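Local coordinates for protein nuclease NucT (Helicobacter pylori, PDB 6EHI) that is a nuclease of the phospholipase D-like (PLD) superfamily, built on a mixed beta sheet flanked by helices, at residues Lys51-Asp65 against Ile77-Leu91. The protein carries 1 engineered substitution. Sequence-based numbering, arbitrary orientation.
Sequences KSVASRGIKVQIIYD and IGYLDKYPNTKVCLL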
loop_
_atom_site.group_PDB
_atom_site.type_symbol
_atom_site.label_atom_id
_atom_site.label_comp_id
_atom_site.label_asym_id
_atom_site.label_seq_id
_atom_site.Cartn_x
_atom_site.Cartn_y
_atom_site.Cartn_z
ATOM N N LYS A 51 -20.346 -0.012 -10.455
ATOM C CA LYS A 51 -21.759 -0.025 -10.865
ATOM C C LYS A 51 -21.936 -0.659 -12.258
ATOM O O LYS A 51 -22.842 -1.480 -12.500
ATOM C CB LYS A 51 -22.366 1.389 -10.842
ATOM C CG LYS A 51 -22.647 1.917 -9.447
ATOM C CD LYS A 51 -23.280 3.302 -9.491
ATOM C CE LYS A 51 -24.076 3.660 -8.231
ATOM N NZ LYS A 51 -25.339 4.441 -8.543
ATOM N N SER A 52 -21.016 -0.319 -13.164
ATOM C CA SER A 52 -21.105 -0.746 -14.550
ATOM C C SER A 52 -20.978 -2.273 -14.620
ATOM O O SER A 52 -21.730 -2.950 -15.277
ATOM C CB SER A 52 -19.984 -0.090 -15.373
ATOM O OG SER A 52 -20.114 -0.470 -16.739
ATOM N N VAL A 53 -20.013 -2.833 -13.896
ATOM C CA VAL A 53 -19.856 -4.235 -13.935
ATOM C C VAL A 53 -20.920 -5.006 -13.105
ATOM O O VAL A 53 -21.438 -6.028 -13.570
ATOM C CB VAL A 53 -18.392 -4.625 -13.644
ATOM C CG1 VAL A 53 -18.105 -4.523 -12.168
ATOM C CG2 VAL A 53 -18.102 -5.982 -14.227
ATOM N N ALA A 54 -21.331 -4.483 -11.939
ATOM C CA ALA A 54 -22.425 -5.042 -11.138
ATOM C C ALA A 54 -23.697 -5.024 -12.024
ATOM O O ALA A 54 -24.478 -5.955 -11.982
ATOM C CB ALA A 54 -22.684 -4.227 -9.878
ATOM N N SER A 55 -23.819 -4.031 -12.886
ATOM C CA SER A 55 -25.026 -3.976 -13.796
ATOM C C SER A 55 -25.059 -5.121 -14.825
ATOM O O SER A 55 -26.094 -5.413 -15.423
ATOM C CB SER A 55 -25.121 -2.661 -14.533
ATOM O OG SER A 55 -25.553 -1.661 -13.673
ATOM N N ARG A 56 -23.947 -5.801 -14.994
ATOM C CA ARG A 56 -23.839 -6.892 -15.967
ATOM C C ARG A 56 -24.005 -8.247 -15.279
ATOM O O ARG A 56 -23.849 -9.285 -15.931
ATOM C CB ARG A 56 -22.494 -6.782 -16.777
ATOM C CG ARG A 56 -22.457 -5.613 -17.760
ATOM C CD ARG A 56 -21.264 -5.519 -18.747
ATOM N NE ARG A 56 -19.931 -5.624 -18.126
ATOM C CZ ARG A 56 -19.258 -6.788 -17.962
ATOM N NH1 ARG A 56 -18.042 -6.806 -17.420
ATOM N NH2 ARG A 56 -19.785 -7.956 -18.326
ATOM N N GLY A 57 -24.301 -8.253 -13.977
ATOM C CA GLY A 57 -24.521 -9.412 -13.176
ATOM C C GLY A 57 -23.336 -9.962 -12.372
ATOM O O GLY A 57 -23.486 -10.900 -11.647
ATOM N N ILE A 58 -22.203 -9.258 -12.405
ATOM C CA ILE A 58 -21.037 -9.662 -11.602
ATOM C C ILE A 58 -21.265 -9.349 -10.143
ATOM O O ILE A 58 -21.783 -8.275 -9.795
ATOM C CB ILE A 58 -19.771 -8.968 -12.168
ATOM C CG1 ILE A 58 -19.201 -9.640 -13.460
ATOM C CG2 ILE A 58 -18.618 -8.952 -11.147
ATOM C CD1 ILE A 58 -19.963 -9.395 -14.709
ATOM N N LYS A 59 -20.835 -10.240 -9.268
ATOM C CA LYS A 59 -20.964 -10.060 -7.832
ATOM C C LYS A 59 -19.784 -9.223 -7.318
ATOM O O LYS A 59 -18.645 -9.609 -7.479
ATOM C CB LYS A 59 -20.978 -11.387 -7.146
ATOM C CG LYS A 59 -22.238 -12.182 -7.521
ATOM C CD LYS A 59 -22.310 -13.533 -6.834
ATOM C CE LYS A 59 -23.319 -13.509 -5.699
ATOM N NZ LYS A 59 -23.361 -14.891 -5.129
ATOM N N VAL A 60 -20.098 -8.139 -6.612
ATOM C CA VAL A 60 -19.142 -7.244 -6.061
ATOM C C VAL A 60 -19.246 -7.223 -4.550
ATOM O O VAL A 60 -20.336 -7.156 -3.970
ATOM C CB VAL A 60 -19.383 -5.852 -6.612
ATOM C CG1 VAL A 60 -18.388 -4.901 -6.037
ATOM C CG2 VAL A 60 -19.313 -5.882 -8.113
ATOM N N GLN A 61 -18.112 -7.303 -3.884
ATOM C CA GLN A 61 -18.043 -7.220 -2.422
ATOM C C GLN A 61 -16.968 -6.164 -2.081
ATOM O O GLN A 61 -15.924 -6.148 -2.715
ATOM C CB GLN A 61 -17.611 -8.540 -1.868
ATOM C CG GLN A 61 -18.683 -9.597 -2.091
ATOM C CD GLN A 61 -18.233 -10.999 -1.738
ATOM O OE1 GLN A 61 -17.126 -11.415 -2.111
ATOM N NE2 GLN A 61 -19.064 -11.721 -0.953
ATOM N N ILE A 62 -17.294 -5.252 -1.195
ATOM C CA ILE A 62 -16.376 -4.162 -0.818
ATOM C C ILE A 62 -16.316 -4.057 0.670
ATOM O O ILE A 62 -17.351 -3.822 1.270
ATOM C CB ILE A 62 -16.882 -2.847 -1.407
ATOM C CG1 ILE A 62 -17.268 -3.039 -2.878
ATOM C CG2 ILE A 62 -15.798 -1.755 -1.271
ATOM C CD1 ILE A 62 -17.757 -1.777 -3.534
ATOM N N ILE A 63 -15.162 -4.324 1.290
ATOM C CA ILE A 63 -14.882 -4.069 2.728
ATOM C C ILE A 63 -14.224 -2.696 2.842
ATOM O O ILE A 63 -13.149 -2.492 2.244
ATOM C CB ILE A 63 -13.953 -5.151 3.332
ATOM C CG1 ILE A 63 -14.499 -6.559 3.026
ATOM C CG2 ILE A 63 -13.695 -4.824 4.767
ATOM C CD1 ILE A 63 -13.625 -7.744 3.438
ATOM N N TYR A 64 -14.887 -1.718 3.480
ATOM C CA TYR A 64 -14.329 -0.394 3.769
ATOM C C TYR A 64 -13.781 -0.280 5.183
ATOM O O TYR A 64 -14.388 -0.838 6.177
ATOM C CB TYR A 64 -15.423 0.603 3.637
ATOM C CG TYR A 64 -16.050 0.910 2.298
ATOM C CD1 TYR A 64 -17.005 0.032 1.676
ATOM C CD2 TYR A 64 -15.643 2.049 1.565
ATOM C CE1 TYR A 64 -17.607 0.356 0.478
ATOM C CE2 TYR A 64 -16.219 2.343 0.353
ATOM C CZ TYR A 64 -17.193 1.508 -0.195
ATOM O OH TYR A 64 -17.755 1.782 -1.423
ATOM N N ASP A 65 -12.722 0.491 5.415
ATOM C CA ASP A 65 -12.359 0.840 6.808
ATOM C C ASP A 65 -13.559 1.470 7.595
ATOM O O ASP A 65 -14.250 2.371 7.071
ATOM C CB ASP A 65 -11.142 1.762 6.879
ATOM C CG ASP A 65 -10.844 2.274 8.274
ATOM O OD1 ASP A 65 -10.315 1.489 9.038
ATOM O OD2 ASP A 65 -11.136 3.482 8.605
ATOM N N ILE A 77 -19.405 4.450 -0.111
ATOM C CA ILE A 77 -20.192 3.363 0.483
ATOM C C ILE A 77 -21.705 3.587 0.328
ATOM O O ILE A 77 -22.397 2.672 -0.063
ATOM C CB ILE A 77 -19.748 2.996 1.939
ATOM C CG1 ILE A 77 -20.380 1.697 2.371
ATOM C CG2 ILE A 77 -19.936 4.134 2.957
ATOM C CD1 ILE A 77 -19.732 1.110 3.597
ATOM N N GLY A 78 -22.150 4.820 0.607
ATOM C CA GLY A 78 -23.558 5.164 0.449
ATOM C C GLY A 78 -24.063 5.067 -0.971
ATOM O O GLY A 78 -25.131 4.583 -1.203
ATOM N N TYR A 79 -23.235 5.452 -1.916
ATOM C CA TYR A 79 -23.535 5.453 -3.356
ATOM C C TYR A 79 -23.645 4.003 -3.836
ATOM O O TYR A 79 -24.450 3.717 -4.671
ATOM C CB TYR A 79 -22.457 6.336 -4.066
ATOM C CG TYR A 79 -22.477 6.478 -5.583
ATOM C CD1 TYR A 79 -23.517 7.153 -6.247
ATOM C CD2 TYR A 79 -21.410 6.003 -6.360
ATOM C CE1 TYR A 79 -23.526 7.294 -7.639
ATOM C CE2 TYR A 79 -21.409 6.153 -7.747
ATOM C CZ TYR A 79 -22.462 6.798 -8.377
ATOM O OH TYR A 79 -22.431 6.932 -9.740
ATOM N N LEU A 80 -22.896 3.053 -3.228
ATOM C CA LEU A 80 -22.881 1.698 -3.697
ATOM C C LEU A 80 -23.679 0.721 -2.858
ATOM O O LEU A 80 -23.992 -0.399 -3.305
ATOM C CB LEU A 80 -21.409 1.224 -3.796
ATOM C CG LEU A 80 -20.548 1.915 -4.837
ATOM C CD1 LEU A 80 -19.145 1.412 -4.692
ATOM C CD2 LEU A 80 -21.069 1.483 -6.196
ATOM N N ASP A 81 -24.056 1.120 -1.668
ATOM C CA ASP A 81 -24.653 0.206 -0.686
ATOM C C ASP A 81 -25.753 -0.784 -1.167
ATOM O O ASP A 81 -25.612 -2.030 -1.082
ATOM C CB ASP A 81 -25.187 1.042 0.482
ATOM C CG ASP A 81 -25.946 0.217 1.520
ATOM O OD1 ASP A 81 -25.743 -1.012 1.670
ATOM O OD2 ASP A 81 -26.764 0.842 2.236
ATOM N N LYS A 82 -26.825 -0.237 -1.659
ATOM C CA LYS A 82 -27.951 -1.079 -2.072
ATOM C C LYS A 82 -27.940 -1.377 -3.583
ATOM O O LYS A 82 -28.925 -1.822 -4.135
ATOM C CB LYS A 82 -29.292 -0.454 -1.606
ATOM C CG LYS A 82 -29.628 -0.678 -0.123
ATOM C CD LYS A 82 -30.769 0.228 0.366
ATOM C CE LYS A 82 -30.481 0.797 1.739
ATOM N NZ LYS A 82 -30.329 -0.299 2.735
ATOM N N TYR A 83 -26.817 -1.174 -4.256
ATOM C CA TYR A 83 -26.707 -1.460 -5.673
ATOM C C TYR A 83 -26.850 -2.943 -5.950
ATOM O O TYR A 83 -26.400 -3.764 -5.182
ATOM C CB TYR A 83 -25.379 -0.908 -6.214
ATOM C CG TYR A 83 -25.463 -0.595 -7.685
ATOM C CD1 TYR A 83 -26.101 0.594 -8.126
ATOM C CD2 TYR A 83 -24.934 -1.475 -8.621
ATOM C CE1 TYR A 83 -26.203 0.870 -9.482
ATOM C CE2 TYR A 83 -25.067 -1.226 -9.982
ATOM C CZ TYR A 83 -25.698 -0.043 -10.393
ATOM O OH TYR A 83 -25.778 0.205 -11.725
ATOM N N PRO A 84 -27.544 -3.312 -7.033
ATOM C CA PRO A 84 -27.646 -4.724 -7.384
ATOM C C PRO A 84 -26.299 -5.439 -7.435
ATOM O O PRO A 84 -25.297 -4.862 -7.895
ATOM C CB PRO A 84 -28.298 -4.668 -8.750
ATOM C CG PRO A 84 -29.240 -3.546 -8.553
ATOM C CD PRO A 84 -28.433 -2.502 -7.869
ATOM N N ASN A 85 -26.296 -6.655 -6.901
ATOM C CA ASN A 85 -25.149 -7.577 -6.879
ATOM C C ASN A 85 -23.997 -7.028 -6.037
ATOM O O ASN A 85 -22.895 -7.534 -6.148
ATOM C CB ASN A 85 -24.656 -7.906 -8.310
ATOM C CG ASN A 85 -25.795 -8.350 -9.240
ATOM O OD1 ASN A 85 -26.023 -7.787 -10.321
ATOM N ND2 ASN A 85 -26.462 -9.375 -8.836
ATOM N N THR A 86 -24.234 -5.977 -5.260
ATOM C CA THR A 86 -23.137 -5.282 -4.487
ATOM C C THR A 86 -23.366 -5.398 -2.984
ATOM O O THR A 86 -24.387 -4.972 -2.445
ATOM C CB THR A 86 -22.953 -3.844 -4.973
ATOM O OG1 THR A 86 -22.896 -3.910 -6.419
ATOM C CG2 THR A 86 -21.666 -3.165 -4.530
ATOM N N LYS A 87 -22.380 -5.958 -2.300
ATOM C CA LYS A 87 -22.328 -6.140 -0.843
ATOM C C LYS A 87 -21.297 -5.146 -0.349
ATOM O O LYS A 87 -20.146 -5.216 -0.762
ATOM C CB LYS A 87 -21.864 -7.555 -0.439
ATOM C CG LYS A 87 -21.972 -7.793 1.078
ATOM C CD LYS A 87 -21.272 -9.083 1.523
ATOM C CE LYS A 87 -21.293 -9.358 3.019
ATOM N NZ LYS A 87 -22.665 -9.341 3.598
ATOM N N VAL A 88 -21.678 -4.236 0.526
ATOM C CA VAL A 88 -20.677 -3.329 1.177
ATOM C C VAL A 88 -20.719 -3.569 2.663
ATOM O O VAL A 88 -21.787 -3.895 3.233
ATOM C CB VAL A 88 -20.882 -1.849 0.822
ATOM C CG1 VAL A 88 -20.869 -1.641 -0.654
ATOM C CG2 VAL A 88 -22.132 -1.298 1.490
ATOM N N CYS A 89 -19.573 -3.441 3.352
ATOM C CA CYS A 89 -19.538 -3.594 4.763
ATOM C C CYS A 89 -18.316 -2.825 5.362
ATOM O O CYS A 89 -17.546 -2.229 4.585
ATOM C CB CYS A 89 -19.532 -5.102 5.061
ATOM S SG CYS A 89 -17.980 -5.921 4.516
ATOM N N LEU A 90 -18.167 -2.815 6.669
ATOM C CA LEU A 90 -17.186 -2.009 7.379
ATOM C C LEU A 90 -16.350 -2.874 8.257
ATOM O O LEU A 90 -16.855 -3.829 8.827
ATOM C CB LEU A 90 -17.902 -0.973 8.234
ATOM C CG LEU A 90 -18.775 0.058 7.563
ATOM C CD1 LEU A 90 -19.783 0.760 8.499
ATOM C CD2 LEU A 90 -17.860 1.053 6.887
ATOM N N LEU A 91 -15.061 -2.557 8.427
ATOM C CA LEU A 91 -14.194 -3.310 9.224
ATOM C C LEU A 91 -13.202 -2.474 9.982
ATOM O O LEU A 91 -12.586 -1.594 9.376
ATOM C CB LEU A 91 -13.542 -4.347 8.345
ATOM C CG LEU A 91 -12.573 -5.323 8.941
ATOM C CD1 LEU A 91 -13.235 -6.197 10.028
ATOM C CD2 LEU A 91 -12.010 -6.162 7.832
#
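Lys-51, on helix 44-54, threads its aliphatic chain between two tyrosines of 77-91 and crosses both at about a right angle. Its CG sits over the centre of the Tyr-83 ring, 3.7 Å from the centroid, while Pro-84 CD covers the opposite face. Farther out, CE lies over the middle of the Tyr-79 ring, and a bend at chi4 (-142°) brings NZ over the same face, 3.9 Å from the centroid, as a cation-pi contact. A long chain with a charged end suits this place: methylenes serve both rings, and the ammonium adds its charge to Tyr-79 alone. Tyr-83 OH donates to Ser-55 OG (2.7 Å), and that OG donates in turn to Lys-51 O. Ser-55 N reaches the same carbonyl from the other face of its plane, so two bonds grip it. Ala-54 CB meets the Tyr-83 ring at its edge, where a methyl fits.

Beyond the turns, strands 59-65 and 86-91 pair in parallel, from Val-60 N to Asn-85 O (2.9 Å) through Leu-91 N to Tyr-64 O (2.9 Å). Val-60, Ile-62 and Tyr-64 share one face with Thr-86, Val-88 and Leu-90. There Tyr-64 and Ile-77 run past one another pointing opposite ways, Ile-77 CB over one face of the Tyr-64 ring, 3.7 Å from the ring centroid. Tyrosine suits both demands, a flat face for the aliphatic Ile-77 and a hydroxyl bonded to Thr-76; Cys-89 O lies in plane at the ring edge. Branched Ile-62 reaches Leu-80 CD1 with its CD1 (3.7 Å). On the other face, Ile-63 CG1 touches Cys-89 SG (3.8 Å), the sulfur joined to Cys-159.

The contact joins the ends of a right-handed beta-alpha-beta crossover, whose connection carries helices 66-69 and 77-80: backbone bonds set the strand register, while aromatic faces, apolar branches and a relayed hydroxyl bond hold the connection against helix and sheet.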